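Local coordinates for 462aa long hypothetical selenium-binding protein (Sulfolobus tokodaii, PDB 2ECE) that is of uncharacterised function but belongs to the selenium-binding protein family, folds as a beta propeller and may bind selenium, at residues A[66-80]-A[95-109]. Residues are numbered along the deposited sequence; the frame is centred on the assembly and turned at random.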
loop_
_atom_site.group_PDB
_atom_site.type_symbol
_atom_site.label_atom_id
_atom_site.label_comp_id
_atom_site.label_asym_id
_atom_site.label_seq_id
_atom_site.Cartn_x
_atom_site.Cartn_y
_atom_site.Cartn_z
ATOM N N LEU A 66 -18.238 -9.528 2.713
ATOM C CA LEU A 66 -17.787 -10.097 3.984
ATOM C C LEU A 66 -18.919 -10.335 4.983
ATOM O O LEU A 66 -19.931 -9.645 4.955
ATOM C CB LEU A 66 -16.718 -9.189 4.600
ATOM C CG LEU A 66 -15.528 -8.970 3.654
ATOM C CD1 LEU A 66 -14.521 -8.035 4.292
ATOM C CD2 LEU A 66 -14.886 -10.320 3.323
ATOM N N PRO A 67 -18.750 -11.318 5.886
ATOM C CA PRO A 67 -19.754 -11.664 6.902
ATOM C C PRO A 67 -19.890 -10.715 8.086
ATOM O O PRO A 67 -20.829 -10.844 8.867
ATOM C CB PRO A 67 -19.330 -13.061 7.338
ATOM C CG PRO A 67 -17.835 -12.981 7.235
ATOM C CD PRO A 67 -17.649 -12.298 5.894
ATOM N N TYR A 68 -18.959 -9.780 8.242
ATOM C CA TYR A 68 -19.046 -8.828 9.349
ATOM C C TYR A 68 -18.950 -7.398 8.843
ATOM O O TYR A 68 -18.515 -7.151 7.718
ATOM C CB TYR A 68 -17.936 -9.053 10.386
ATOM C CG TYR A 68 -17.885 -10.438 10.981
ATOM C CD1 TYR A 68 -17.086 -11.429 10.416
ATOM C CD2 TYR A 68 -18.639 -10.762 12.112
ATOM C CE1 TYR A 68 -17.031 -12.708 10.961
ATOM C CE2 TYR A 68 -18.593 -12.039 12.666
ATOM C CZ TYR A 68 -17.788 -13.006 12.087
ATOM O OH TYR A 68 -17.729 -14.267 12.630
ATOM N N ILE A 69 -19.339 -6.460 9.696
ATOM C CA ILE A 69 -19.310 -5.047 9.359
ATOM C C ILE A 69 -18.139 -4.352 10.059
ATOM O O ILE A 69 -17.647 -4.828 11.077
ATOM C CB ILE A 69 -20.655 -4.384 9.756
ATOM C CG1 ILE A 69 -21.764 -4.908 8.838
ATOM C CG2 ILE A 69 -20.558 -2.878 9.664
ATOM C CD1 ILE A 69 -23.165 -4.599 9.317
ATOM N N ASN A 70 -17.691 -3.240 9.483
ATOM C CA ASN A 70 -16.586 -2.435 10.010
ATOM C C ASN A 70 -15.205 -3.090 10.141
ATOM O O ASN A 70 -14.473 -2.801 11.083
ATOM C CB ASN A 70 -16.972 -1.814 11.359
ATOM C CG ASN A 70 -18.087 -0.794 11.228
ATOM O OD1 ASN A 70 -18.110 0.008 10.289
ATOM N ND2 ASN A 70 -19.013 -0.811 12.176
ATOM N N ASP A 71 -14.839 -3.958 9.198
ATOM C CA ASP A 71 -13.518 -4.596 9.224
ATOM C C ASP A 71 -12.464 -3.536 8.907
ATOM O O ASP A 71 -11.363 -3.557 9.455
ATOM C CB ASP A 71 -13.405 -5.689 8.143
ATOM C CG ASP A 71 -14.001 -7.028 8.571
ATOM O OD1 ASP A 71 -13.551 -7.605 9.587
ATOM O OD2 ASP A 71 -14.910 -7.519 7.872
ATOM N N GLU A 72 -12.858 -2.613 8.030
ATOM C CA GLU A 72 -12.036 -1.533 7.479
ATOM C C GLU A 72 -10.973 -2.207 6.626
ATOM O O GLU A 72 -9.823 -2.362 7.041
ATOM C CB GLU A 72 -11.382 -0.644 8.550
ATOM C CG GLU A 72 -10.371 0.416 7.990
ATOM C CD GLU A 72 -10.877 1.874 8.002
ATOM O OE1 GLU A 72 -11.522 2.290 8.988
ATOM O OE2 GLU A 72 -10.604 2.620 7.031
ATOM N N LEU A 73 -11.383 -2.652 5.440
ATOM C CA LEU A 73 -10.446 -3.279 4.514
ATOM C C LEU A 73 -9.489 -2.185 4.104
ATOM O O LEU A 73 -9.847 -0.994 4.135
ATOM C CB LEU A 73 -11.156 -3.840 3.278
ATOM C CG LEU A 73 -12.018 -5.091 3.492
ATOM C CD1 LEU A 73 -12.215 -5.813 2.170
ATOM C CD2 LEU A 73 -11.338 -6.028 4.481
ATOM N N HIS A 74 -8.243 -2.565 3.855
ATOM C CA HIS A 74 -7.255 -1.566 3.458
ATOM C C HIS A 74 -6.232 -2.168 2.469
ATOM O O HIS A 74 -6.419 -2.150 1.256
ATOM C CB HIS A 74 -6.596 -1.183 4.758
ATOM C CG HIS A 74 -5.747 0.044 4.720
ATOM N ND1 HIS A 74 -6.260 1.301 4.956
ATOM C CD2 HIS A 74 -4.406 0.197 4.622
ATOM C CE1 HIS A 74 -5.269 2.175 5.008
ATOM N NE2 HIS A 74 -4.134 1.531 4.806
ATOM N N HIS A 75 -5.324 -2.944 3.038
ATOM C CA HIS A 75 -4.250 -3.574 2.266
ATOM C C HIS A 75 -4.478 -5.080 2.337
ATOM O O HIS A 75 -5.064 -5.574 3.302
ATOM C CB HIS A 75 -2.855 -3.252 2.860
ATOM C CG HIS A 75 -2.271 -1.943 2.408
ATOM N ND1 HIS A 75 -3.035 -0.923 1.880
ATOM C CD2 HIS A 75 -0.994 -1.483 2.429
ATOM C CE1 HIS A 75 -2.256 0.106 1.594
ATOM N NE2 HIS A 75 -1.013 -0.208 1.917
ATOM N N PHE A 76 -4.057 -5.799 1.304
ATOM C CA PHE A 76 -4.175 -7.256 1.285
ATOM C C PHE A 76 -3.147 -7.848 0.326
ATOM O O PHE A 76 -2.507 -7.123 -0.433
ATOM C CB PHE A 76 -5.600 -7.726 0.915
ATOM C CG PHE A 76 -6.024 -7.408 -0.498
ATOM C CD1 PHE A 76 -6.371 -6.113 -0.863
ATOM C CD2 PHE A 76 -6.099 -8.418 -1.458
ATOM C CE1 PHE A 76 -6.788 -5.819 -2.166
ATOM C CE2 PHE A 76 -6.514 -8.140 -2.770
ATOM C CZ PHE A 76 -6.859 -6.837 -3.121
ATOM N N GLY A 77 -2.974 -9.162 0.361
ATOM C CA GLY A 77 -1.996 -9.775 -0.517
ATOM C C GLY A 77 -2.255 -11.241 -0.777
ATOM O O GLY A 77 -3.256 -11.788 -0.326
ATOM N N TRP A 78 -1.351 -11.873 -1.517
ATOM C CA TRP A 78 -1.476 -13.290 -1.847
ATOM C C TRP A 78 -0.819 -14.191 -0.819
ATOM O O TRP A 78 0.092 -13.772 -0.108
ATOM C CB TRP A 78 -0.833 -13.576 -3.203
ATOM C CG TRP A 78 -1.452 -12.835 -4.338
ATOM C CD1 TRP A 78 -1.017 -11.669 -4.893
ATOM C CD2 TRP A 78 -2.591 -13.245 -5.096
ATOM N NE1 TRP A 78 -1.812 -11.331 -5.960
ATOM C CE2 TRP A 78 -2.786 -12.283 -6.108
ATOM C CE3 TRP A 78 -3.467 -14.338 -5.019
ATOM C CZ2 TRP A 78 -3.825 -12.378 -7.043
ATOM C CZ3 TRP A 78 -4.501 -14.433 -5.952
ATOM C CH2 TRP A 78 -4.667 -13.457 -6.949
ATOM N N ASN A 79 -1.274 -15.442 -0.762
ATOM C CA ASN A 79 -0.711 -16.420 0.161
ATOM C C ASN A 79 0.709 -16.776 -0.288
ATOM O O ASN A 79 1.588 -17.026 0.533
ATOM C CB ASN A 79 -1.570 -17.693 0.185
ATOM C CG ASN A 79 -1.549 -18.433 -1.142
ATOM O OD1 ASN A 79 -1.982 -17.901 -2.163
ATOM N ND2 ASN A 79 -1.040 -19.664 -1.132
ATOM N N ALA A 80 0.927 -16.800 -1.600
ATOM C CA ALA A 80 2.238 -17.136 -2.145
ATOM C C ALA A 80 2.499 -16.374 -3.431
ATOM O O ALA A 80 1.570 -16.006 -4.154
ATOM C CB ALA A 80 2.338 -18.648 -2.404
ATOM N N ARG A 95 -0.002 -19.384 -6.001
ATOM C CA ARG A 95 -0.655 -18.085 -5.843
ATOM C C ARG A 95 -2.134 -18.394 -6.002
ATOM O O ARG A 95 -2.664 -18.407 -7.118
ATOM C CB ARG A 95 -0.215 -17.113 -6.938
ATOM C CG ARG A 95 -0.687 -15.686 -6.719
ATOM C CD ARG A 95 -0.577 -14.872 -7.995
ATOM N NE ARG A 95 0.789 -14.757 -8.505
ATOM C CZ ARG A 95 1.691 -13.880 -8.073
ATOM N NH1 ARG A 95 1.388 -13.022 -7.104
ATOM N NH2 ARG A 95 2.895 -13.847 -8.628
ATOM N N ARG A 96 -2.804 -18.632 -4.882
ATOM C CA ARG A 96 -4.203 -19.010 -4.929
ATOM C C ARG A 96 -5.150 -18.221 -4.038
ATOM O O ARG A 96 -6.275 -17.917 -4.437
ATOM C CB ARG A 96 -4.312 -20.498 -4.589
ATOM C CG ARG A 96 -5.718 -21.004 -4.458
ATOM C CD ARG A 96 -5.746 -22.512 -4.373
ATOM N NE ARG A 96 -7.124 -22.983 -4.360
ATOM C CZ ARG A 96 -7.482 -24.259 -4.398
ATOM N NH1 ARG A 96 -6.557 -25.212 -4.452
ATOM N NH2 ARG A 96 -8.769 -24.582 -4.397
ATOM N N PHE A 97 -4.698 -17.879 -2.839
ATOM C CA PHE A 97 -5.560 -17.172 -1.906
ATOM C C PHE A 97 -5.226 -15.722 -1.629
ATOM O O PHE A 97 -4.058 -15.352 -1.500
ATOM C CB PHE A 97 -5.575 -17.906 -0.565
ATOM C CG PHE A 97 -5.821 -19.381 -0.683
ATOM C CD1 PHE A 97 -4.764 -20.265 -0.855
ATOM C CD2 PHE A 97 -7.116 -19.886 -0.610
ATOM C CE1 PHE A 97 -4.991 -21.636 -0.954
ATOM C CE2 PHE A 97 -7.356 -21.255 -0.709
ATOM C CZ PHE A 97 -6.289 -22.131 -0.880
ATOM N N LEU A 98 -6.266 -14.903 -1.534
ATOM C CA LEU A 98 -6.082 -13.507 -1.178
ATOM C C LEU A 98 -6.170 -13.539 0.346
ATOM O O LEU A 98 -7.090 -14.147 0.906
ATOM C CB LEU A 98 -7.205 -12.626 -1.742
ATOM C CG LEU A 98 -7.275 -12.448 -3.263
ATOM C CD1 LEU A 98 -8.479 -11.566 -3.613
ATOM C CD2 LEU A 98 -5.982 -11.811 -3.771
ATOM N N ILE A 99 -5.198 -12.914 1.003
ATOM C CA ILE A 99 -5.132 -12.830 2.460
ATOM C C ILE A 99 -5.606 -11.403 2.739
ATOM O O ILE A 99 -4.874 -10.443 2.489
ATOM C CB ILE A 99 -3.674 -13.015 2.944
ATOM C CG1 ILE A 99 -3.088 -14.294 2.340
ATOM C CG2 ILE A 99 -3.616 -13.094 4.459
ATOM C CD1 ILE A 99 -3.827 -15.553 2.739
ATOM N N VAL A 100 -6.835 -11.277 3.246
ATOM C CA VAL A 100 -7.461 -9.980 3.495
ATOM C C VAL A 100 -7.732 -9.673 4.964
ATOM O O VAL A 100 -8.669 -10.207 5.553
ATOM C CB VAL A 100 -8.799 -9.895 2.725
ATOM C CG1 VAL A 100 -9.412 -8.502 2.874
ATOM C CG2 VAL A 100 -8.564 -10.245 1.256
ATOM N N PRO A 101 -6.933 -8.772 5.562
ATOM C CA PRO A 101 -7.116 -8.426 6.971
ATOM C C PRO A 101 -7.966 -7.180 7.206
ATOM O O PRO A 101 -8.121 -6.336 6.319
ATOM C CB PRO A 101 -5.684 -8.223 7.443
ATOM C CG PRO A 101 -5.100 -7.471 6.266
ATOM C CD PRO A 101 -5.643 -8.254 5.064
ATOM N N GLY A 102 -8.513 -7.070 8.412
ATOM C CA GLY A 102 -9.300 -5.899 8.752
ATOM C C GLY A 102 -8.389 -4.950 9.510
ATOM O O GLY A 102 -7.864 -5.310 10.575
ATOM N N LEU A 103 -8.177 -3.750 8.974
ATOM C CA LEU A 103 -7.311 -2.782 9.642
ATOM C C LEU A 103 -7.920 -2.325 10.978
ATOM O O LEU A 103 -7.201 -1.872 11.866
ATOM C CB LEU A 103 -7.049 -1.577 8.730
ATOM C CG LEU A 103 -6.146 -0.456 9.262
ATOM C CD1 LEU A 103 -4.792 -0.999 9.700
ATOM C CD2 LEU A 103 -5.969 0.588 8.166
ATOM N N ARG A 104 -9.241 -2.447 11.110
ATOM C CA ARG A 104 -9.932 -2.085 12.348
ATOM C C ARG A 104 -10.233 -3.319 13.203
ATOM O O ARG A 104 -9.981 -3.322 14.411
ATOM C CB ARG A 104 -11.252 -1.349 12.051
ATOM C CG ARG A 104 -11.146 0.177 12.004
ATOM C CD ARG A 104 -12.510 0.857 11.831
ATOM N NE ARG A 104 -12.370 2.299 11.622
ATOM C CZ ARG A 104 -12.258 3.199 12.596
ATOM N NH1 ARG A 104 -12.284 2.816 13.868
ATOM N NH2 ARG A 104 -12.067 4.478 12.301
ATOM N N SER A 105 -10.742 -4.373 12.568
ATOM C CA SER A 105 -11.122 -5.599 13.273
ATOM C C SER A 105 -10.030 -6.592 13.658
ATOM O O SER A 105 -10.191 -7.334 14.628
ATOM C CB SER A 105 -12.161 -6.360 12.452
ATOM O OG SER A 105 -11.556 -6.886 11.281
ATOM N N SER A 106 -8.940 -6.629 12.897
ATOM C CA SER A 106 -7.852 -7.569 13.143
ATOM C C SER A 106 -8.243 -8.963 12.644
ATOM O O SER A 106 -7.540 -9.941 12.880
ATOM C CB SER A 106 -7.509 -7.642 14.634
ATOM O OG SER A 106 -7.015 -6.405 15.107
ATOM N N ARG A 107 -9.374 -9.046 11.956
ATOM C CA ARG A 107 -9.840 -10.315 11.414
ATOM C C ARG A 107 -9.068 -10.598 10.125
ATOM O O ARG A 107 -8.597 -9.667 9.470
ATOM C CB ARG A 107 -11.346 -10.225 11.126
ATOM C CG ARG A 107 -11.952 -11.437 10.427
ATOM C CD ARG A 107 -13.484 -11.341 10.363
ATOM N NE ARG A 107 -14.103 -11.320 11.693
ATOM C CZ ARG A 107 -14.644 -10.246 12.263
ATOM N NH1 ARG A 107 -14.652 -9.080 11.630
ATOM N NH2 ARG A 107 -15.196 -10.342 13.468
ATOM N N ILE A 108 -8.909 -11.871 9.775
ATOM C CA ILE A 108 -8.214 -12.224 8.532
ATOM C C ILE A 108 -9.078 -13.169 7.707
ATOM O O ILE A 108 -9.512 -14.221 8.196
ATOM C CB ILE A 108 -6.868 -12.939 8.775
ATOM C CG1 ILE A 108 -5.936 -12.066 9.615
ATOM C CG2 ILE A 108 -6.185 -13.239 7.421
ATOM C CD1 ILE A 108 -4.645 -12.770 10.005
ATOM N N TYR A 109 -9.346 -12.789 6.464
ATOM C CA TYR A 109 -10.122 -13.647 5.583
ATOM C C TYR A 109 -9.152 -14.319 4.617
ATOM O O TYR A 109 -8.165 -13.707 4.185
ATOM C CB TYR A 109 -11.136 -12.831 4.775
ATOM C CG TYR A 109 -12.143 -12.077 5.610
ATOM C CD1 TYR A 109 -11.942 -10.739 5.944
ATOM C CD2 TYR A 109 -13.313 -12.696 6.044
ATOM C CE1 TYR A 109 -12.885 -10.032 6.681
ATOM C CE2 TYR A 109 -14.262 -12.001 6.786
ATOM C CZ TYR A 109 -14.046 -10.670 7.100
ATOM O OH TYR A 109 -14.996 -9.979 7.822
HETATM O O HOH W 1 -16.082 -6.399 12.494
HETATM O O HOH W 2 -7.782 -5.291 3.769
#
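Asp-71 and Tyr-109 approach from opposite directions where the loop entering a beta-propeller blade packs on the turn between that blade's second and third strands and on the start of the third. The carboxylate stands at the edge of the phenol ring, almost perpendicular to it, and Tyr-109 OH gives a very short hydrogen bond to Asp-71 OD2 (2.5 Å). OD1 is gripped twice: Ser-105 OG donates to the anti lone pair of Asp-71 OD1, while Arg-107 NH1 comes in on the syn side, tilted out of the carboxylate plane, 2.7 Å from Asp-71 OD1, as a salt bridge. The guanidinium of Arg-107, which also pairs with Glu-127, lies flat on one face of the Tyr-68 ring, centres 3.6 Å apart and planes at 12°, a cation-pi stack. Leu-66 CD2 sits squarely over the Tyr-109 ring. Alongside, Glu-72 OE1 forms a salt bridge with Arg-104 NE, met nearly along its C-O axis, and is shared with Ser-403.

Farther on, the innermost strand of the blade, 77-78, runs antiparallel to 97-101, with Gly-77 and Ile-99 a hydrogen-bonded pair. The indole of Trp-78 is sandwiched: Leu-98 CD2 lies over one face, and Arg-95 CG over the opposite one. A bend at chi3 (-61°) brings the Arg-95 guanidinium edge-on over the five-membered ring, a cation-pi contact, and NH2 forms a salt bridge with Asp-457. Asn-79 OD1 closes this end, taking Arg-96 N (2.9 Å) in its amide plane on a lone pair and Phe-97 N (2.8 Å) from above that plane.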